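Local coordinates for retinol dehydratase (Spodoptera frugiperda, PDB 1FMJ), which dehydrates retinol, using a sulfotransferase fold that holds adenosine 3',5'-diphosphate beside the retinoid and that a helical lid has adapted to this reaction, at residues G29-T34 with L201-K206; Y46-K51 with I111-K116. All blocks are in the same frame, centred on the assembly; numbering follows the deposited sequence.

Interaction 1 of 2, residues G29-T34 with L201-K206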
loop_
_atom_site.group_PDB
_atom_site.type_symbol
_atom_site.label_atom_id
_atom_site.label_comp_id
_atom_site.label_asym_id
_atom_site.label_seq_id
_atom_site.Cartn_x
_atom_site.Cartn_y
_atom_site.Cartn_z
ATOM N N GLY A 29 12.655 7.674 -14.009
ATOM C CA GLY A 29 13.261 7.178 -15.236
ATOM C C GLY A 29 14.251 6.034 -15.099
ATOM O O GLY A 29 14.207 5.075 -15.864
ATOM N N ALA A 30 15.149 6.133 -14.127
ATOM C CA ALA A 30 16.151 5.100 -13.915
ATOM C C ALA A 30 15.527 3.731 -13.628
ATOM O O ALA A 30 16.061 2.700 -14.043
ATOM C CB ALA A 30 17.077 5.508 -12.777
ATOM N N PHE A 31 14.402 3.710 -12.921
ATOM C CA PHE A 31 13.770 2.435 -12.605
ATOM C C PHE A 31 13.268 1.778 -13.880
ATOM O O PHE A 31 12.675 2.433 -14.726
ATOM C CB PHE A 31 12.613 2.625 -11.633
ATOM C CG PHE A 31 12.128 1.340 -11.039
ATOM C CD1 PHE A 31 12.976 0.566 -10.246
ATOM C CD2 PHE A 31 10.836 0.880 -11.294
ATOM C CE1 PHE A 31 12.543 -0.650 -9.716
ATOM C CE2 PHE A 31 10.398 -0.330 -10.768
ATOM C CZ PHE A 31 11.254 -1.097 -9.978
ATOM N N PRO A 32 13.490 0.460 -14.024
ATOM C CA PRO A 32 13.077 -0.313 -15.201
ATOM C C PRO A 32 11.594 -0.396 -15.553
ATOM O O PRO A 32 11.225 -0.189 -16.705
ATOM C CB PRO A 32 13.677 -1.695 -14.932
ATOM C CG PRO A 32 14.905 -1.377 -14.130
ATOM C CD PRO A 32 14.356 -0.354 -13.154
ATOM N N THR A 33 10.744 -0.709 -14.583
ATOM C CA THR A 33 9.313 -0.840 -14.862
ATOM C C THR A 33 8.664 0.498 -15.217
ATOM O O THR A 33 8.905 1.504 -14.553
ATOM C CB THR A 33 8.569 -1.447 -13.658
ATOM O OG1 THR A 33 9.318 -2.554 -13.138
ATOM C CG2 THR A 33 7.202 -1.941 -14.083
ATOM N N THR A 34 7.840 0.503 -16.263
ATOM C CA THR A 34 7.163 1.722 -16.712
ATOM C C THR A 34 5.679 1.695 -16.364
ATOM O O THR A 34 5.152 0.661 -15.963
ATOM C CB THR A 34 7.294 1.896 -18.243
ATOM O OG1 THR A 34 6.809 0.715 -18.892
ATOM C CG2 THR A 34 8.741 2.119 -18.634
ATOM N N LEU A 201 13.492 1.414 -1.887
ATOM C CA LEU A 201 13.605 0.393 -2.920
ATOM C C LEU A 201 14.323 0.842 -4.186
ATOM O O LEU A 201 14.251 0.165 -5.214
ATOM C CB LEU A 201 12.208 -0.130 -3.267
ATOM C CG LEU A 201 11.407 -0.545 -2.028
ATOM C CD1 LEU A 201 9.992 -1.009 -2.418
ATOM C CD2 LEU A 201 12.158 -1.647 -1.298
ATOM N N TYR A 202 15.009 1.980 -4.106
ATOM C CA TYR A 202 15.747 2.519 -5.239
ATOM C C TYR A 202 14.838 2.831 -6.424
ATOM O O TYR A 202 15.250 2.692 -7.568
ATOM C CB TYR A 202 16.833 1.532 -5.692
ATOM C CG TYR A 202 17.911 1.267 -4.663
ATOM C CD1 TYR A 202 17.929 0.079 -3.921
ATOM C CD2 TYR A 202 18.896 2.218 -4.406
ATOM C CE1 TYR A 202 18.905 -0.146 -2.944
ATOM C CE2 TYR A 202 19.866 2.004 -3.435
ATOM C CZ TYR A 202 19.866 0.827 -2.709
ATOM O OH TYR A 202 20.817 0.644 -1.735
ATOM N N LEU A 203 13.609 3.255 -6.150
ATOM C CA LEU A 203 12.658 3.575 -7.213
ATOM C C LEU A 203 12.861 4.973 -7.795
ATOM O O LEU A 203 12.513 5.228 -8.952
ATOM C CB LEU A 203 11.220 3.464 -6.694
ATOM C CG LEU A 203 10.786 2.141 -6.065
ATOM C CD1 LEU A 203 9.322 2.227 -5.669
ATOM C CD2 LEU A 203 11.006 1.003 -7.038
ATOM N N LEU A 204 13.428 5.873 -6.996
ATOM C CA LEU A 204 13.640 7.253 -7.431
ATOM C C LEU A 204 15.049 7.573 -7.886
ATOM O O LEU A 204 16.016 7.002 -7.388
ATOM C CB LEU A 204 13.286 8.230 -6.306
ATOM C CG LEU A 204 11.862 8.263 -5.761
ATOM C CD1 LEU A 204 11.751 9.340 -4.692
ATOM C CD2 LEU A 204 10.891 8.534 -6.889
ATOM N N ASN A 205 15.153 8.508 -8.827
ATOM C CA ASN A 205 16.444 8.965 -9.317
ATOM C C ASN A 205 17.082 9.678 -8.130
ATOM O O ASN A 205 16.447 10.518 -7.493
ATOM C CB ASN A 205 16.252 9.941 -10.479
ATOM C CG ASN A 205 15.668 9.272 -11.708
ATOM O OD1 ASN A 205 15.209 8.131 -11.646
ATOM N ND2 ASN A 205 15.674 9.982 -12.830
ATOM N N LYS A 206 18.329 9.334 -7.829
ATOM C CA LYS A 206 19.041 9.915 -6.695
ATOM C C LYS A 206 19.083 11.444 -6.695
ATOM O O LYS A 206 19.030 12.071 -5.631
ATOM C CB LYS A 206 20.459 9.348 -6.636
#
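A loop-to-loop contact, part apolar and part hydrogen-bonded, sets Phe31 on Leu203 and Ala30 on Asn205 where the segment between helix 18-24 and strand 35-38 passes the end of helix 187-200. Leu203 brings one methyl, CD2, over a face of the Phe31 ring, 3.6 Å from the ring centroid and 17° off the normal, a CH-pi contact displaced toward the CE1-CZ side; CE1 is the nearest ring atom to CD2, at 3.5 Å. The two side chains lie next to each other and point the same way. Phe31 CB rests 3.7 Å from Leu203 O, an oxygen that this contact buries without a hydrogen-bond partner. On the more exposed flank, Ala30 N donates to Asn205 OD1 at 3.2 Å. The bond is fairly straight at hydrogen, 159°, with the donor tilted 23° from the amide plane of Asn205. The same OD1 sits 3.4 Å from Ala30 CB, and a backbone bond between Asn205 and Asn27 ties this end further. Tyr202, with its positive phi, is the C-prime residue of a Schellman motif that closes helix 187-200 and turns the chain toward Phe31. Phe31 and Leu203 both touch retinol, so the contact forms part of the wall of the retinol pocket.

Interaction 2 of 2, residues Y46-K51 with I111-K116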
loop_
_atom_site.group_PDB
_atom_site.type_symbol
_atom_site.label_atom_id
_atom_site.label_comp_id
_atom_site.label_asym_id
_atom_site.label_seq_id
_atom_site.Cartn_x
_atom_site.Cartn_y
_atom_site.Cartn_z
ATOM N N TYR A 46 1.784 -0.006 -12.894
ATOM C CA TYR A 46 3.001 -0.492 -13.524
ATOM C C TYR A 46 2.547 -1.370 -14.687
ATOM O O TYR A 46 1.655 -2.202 -14.527
ATOM C CB TYR A 46 3.831 -1.296 -12.518
ATOM C CG TYR A 46 4.679 -0.428 -11.607
ATOM C CD1 TYR A 46 4.450 -0.385 -10.233
ATOM C CD2 TYR A 46 5.716 0.340 -12.124
ATOM C CE1 TYR A 46 5.238 0.404 -9.396
ATOM C CE2 TYR A 46 6.511 1.129 -11.301
ATOM C CZ TYR A 46 6.268 1.155 -9.940
ATOM O OH TYR A 46 7.066 1.923 -9.132
ATOM N N ARG A 47 3.162 -1.177 -15.853
ATOM C CA ARG A 47 2.794 -1.918 -17.055
ATOM C C ARG A 47 2.509 -3.411 -16.854
ATOM O O ARG A 47 1.509 -3.919 -17.346
ATOM C CB ARG A 47 3.860 -1.726 -18.138
ATOM C CG ARG A 47 3.368 -2.069 -19.530
ATOM C CD ARG A 47 4.456 -1.881 -20.582
ATOM N NE ARG A 47 3.899 -1.940 -21.930
ATOM C CZ ARG A 47 3.114 -1.003 -22.456
ATOM N NH1 ARG A 47 2.795 0.071 -21.749
ATOM N NH2 ARG A 47 2.642 -1.144 -23.689
ATOM N N PRO A 48 3.387 -4.134 -16.138
ATOM C CA PRO A 48 3.171 -5.566 -15.903
ATOM C C PRO A 48 1.806 -5.893 -15.293
ATOM O O PRO A 48 1.406 -7.059 -15.227
ATOM C CB PRO A 48 4.316 -5.931 -14.963
ATOM C CG PRO A 48 5.405 -5.056 -15.432
ATOM C CD PRO A 48 4.701 -3.724 -15.612
ATOM N N TYR A 49 1.092 -4.872 -14.839
ATOM C CA TYR A 49 -0.213 -5.103 -14.238
ATOM C C TYR A 49 -1.218 -5.620 -15.258
ATOM O O TYR A 49 -2.027 -6.503 -14.958
ATOM C CB TYR A 49 -0.763 -3.820 -13.614
ATOM C CG TYR A 49 -2.064 -4.056 -12.898
ATOM C CD1 TYR A 49 -2.091 -4.705 -11.664
ATOM C CD2 TYR A 49 -3.281 -3.711 -13.484
ATOM C CE1 TYR A 49 -3.293 -5.012 -11.033
ATOM C CE2 TYR A 49 -4.503 -4.016 -12.855
ATOM C CZ TYR A 49 -4.496 -4.669 -11.635
ATOM O OH TYR A 49 -5.688 -5.016 -11.026
ATOM N N LEU A 50 -1.149 -5.075 -16.468
ATOM C CA LEU A 50 -2.072 -5.429 -17.538
ATOM C C LEU A 50 -2.204 -6.913 -17.869
ATOM O O LEU A 50 -3.223 -7.333 -18.410
ATOM C CB LEU A 50 -1.709 -4.648 -18.807
ATOM C CG LEU A 50 -1.777 -3.117 -18.733
ATOM C CD1 LEU A 50 -1.185 -2.512 -19.998
ATOM C CD2 LEU A 50 -3.214 -2.663 -18.554
ATOM N N LYS A 51 -1.190 -7.718 -17.565
ATOM C CA LYS A 51 -1.281 -9.146 -17.859
ATOM C C LYS A 51 -2.203 -9.882 -16.876
ATOM O O LYS A 51 -2.628 -11.006 -17.135
ATOM C CB LYS A 51 0.119 -9.779 -17.849
ATOM C CG LYS A 51 0.840 -9.678 -16.513
ATOM C CD LYS A 51 2.298 -10.128 -16.585
ATOM C CE LYS A 51 2.953 -10.032 -15.205
ATOM N NZ LYS A 51 4.406 -10.359 -15.211
ATOM N N ILE A 111 5.187 -4.441 -9.903
ATOM C CA ILE A 111 6.376 -3.596 -9.942
ATOM C C ILE A 111 7.522 -4.276 -10.675
ATOM O O ILE A 111 8.526 -3.645 -10.999
ATOM C CB ILE A 111 6.834 -3.208 -8.514
ATOM C CG1 ILE A 111 7.863 -2.082 -8.581
ATOM C CG2 ILE A 111 7.403 -4.415 -7.798
ATOM C CD1 ILE A 111 8.139 -1.433 -7.236
ATOM N N TYR A 112 7.357 -5.560 -10.962
ATOM C CA TYR A 112 8.406 -6.321 -11.643
ATOM C C TYR A 112 8.057 -6.730 -13.065
ATOM O O TYR A 112 6.992 -7.274 -13.312
ATOM C CB TYR A 112 8.740 -7.575 -10.835
ATOM C CG TYR A 112 9.830 -8.432 -11.453
ATOM C CD1 TYR A 112 11.118 -7.924 -11.637
ATOM C CD2 TYR A 112 9.582 -9.759 -11.821
ATOM C CE1 TYR A 112 12.136 -8.712 -12.168
ATOM C CE2 TYR A 112 10.594 -10.558 -12.360
ATOM C CZ TYR A 112 11.868 -10.025 -12.529
ATOM O OH TYR A 112 12.876 -10.784 -13.067
ATOM N N ASP A 113 8.982 -6.488 -13.987
ATOM C CA ASP A 113 8.808 -6.833 -15.398
ATOM C C ASP A 113 9.884 -7.860 -15.784
ATOM O O ASP A 113 11.025 -7.492 -16.046
ATOM C CB ASP A 113 8.962 -5.563 -16.238
ATOM C CG ASP A 113 8.633 -5.774 -17.701
ATOM O OD1 ASP A 113 8.513 -4.758 -18.414
ATOM O OD2 ASP A 113 8.502 -6.936 -18.142
ATOM N N PRO A 114 9.528 -9.158 -15.834
ATOM C CA PRO A 114 10.477 -10.228 -16.184
ATOM C C PRO A 114 11.324 -9.944 -17.422
ATOM O O PRO A 114 12.509 -10.296 -17.481
ATOM C CB PRO A 114 9.571 -11.444 -16.373
ATOM C CG PRO A 114 8.456 -11.182 -15.414
ATOM C CD PRO A 114 8.175 -9.708 -15.640
ATOM N N GLU A 115 10.708 -9.300 -18.405
ATOM C CA GLU A 115 11.377 -8.959 -19.653
ATOM C C GLU A 115 12.589 -8.058 -19.410
ATOM O O GLU A 115 13.482 -7.963 -20.254
ATOM C CB GLU A 115 10.376 -8.263 -20.590
ATOM C CG GLU A 115 10.851 -8.096 -22.033
ATOM C CD GLU A 115 9.746 -7.613 -22.976
ATOM O OE1 GLU A 115 10.029 -7.432 -24.178
ATOM O OE2 GLU A 115 8.598 -7.414 -22.521
ATOM N N LYS A 116 12.634 -7.408 -18.251
ATOM C CA LYS A 116 13.742 -6.507 -17.945
ATOM C C LYS A 116 14.569 -6.953 -16.743
ATOM O O LYS A 116 15.240 -6.145 -16.098
ATOM C CB LYS A 116 13.195 -5.103 -17.700
ATOM C CG LYS A 116 12.323 -4.599 -18.822
ATOM C CD LYS A 116 11.816 -3.193 -18.554
ATOM C CE LYS A 116 10.894 -2.742 -19.677
ATOM N NZ LYS A 116 10.471 -1.324 -19.527
HETATM O O HOH W 1 5.681 -9.754 -12.444
#
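Tyr46 offers one face of its ring to Ile111, whose CG1 lies 4.1 Å from the centroid in a CH-pi contact, 26° off the normal and closest to CE1 at 3.7 Å. Ile111 CG1 is anti to its backbone N, and this chi1 of -167° sets CG1 over the ring. The two side chains run alongside each other in the same direction, and Ile111 CD1 is 4.0 Å from Tyr46 OH. An alanine in place of Tyr46 would probably leave Ile111 CG1 and CD1 without their aromatic cover and open a gap between the segments. Farther along, Pro48 and Asp113 cross at about a right angle: Pro48 CG meets Asp113 CB at 3.7 Å, while its CB is 3.4 Å from Tyr112 O. A water lies 2.9 Å from Tyr112 O, within hydrogen-bonding distance, and accepts from Lys51 NZ, so that it can bridge the segments where direct hydrogen bonds are absent. The Lys51 chain, extended beyond CG, meets Pro114 tip to tip, NZ lying 3.8 Å from CD. Within 111-116, Asp113 OD2 accepts from Glu115 N at 3.2 Å, the donor lying above the carboxylate plane. This is an Asx turn at the start of the 3-10 turn that begins at Pro114. Tyr112 turns its CB away from 46-51, and its side chain touches retinol; the packing thus backs a loop of the retinol pocket.

Interactions 1 and 2 lie on the same side of the chain's centre, their own centres about 14 Å apart, and meet directly through 29-34. Thr33 OG1 is 2.5 Å from Ile111 O, a probable hydrogen bond, and its CG2 packs on Tyr46 and Pro48; Thr34 O probably accepts from Arg47 N. In chain order the segments run 29-34, 46-51, 111-116 and 201-206, so interaction 2 falls wholly within the span that interaction 1 closes. Strands 35-38 and 43-46 of the antiparallel sheet link the first two segments. Segments 29-34 and 46-51, early in the chain, thereby pack against the later loops 201-206 and 111-116, with Phe31 and Tyr112 both contributing to the retinol pocket.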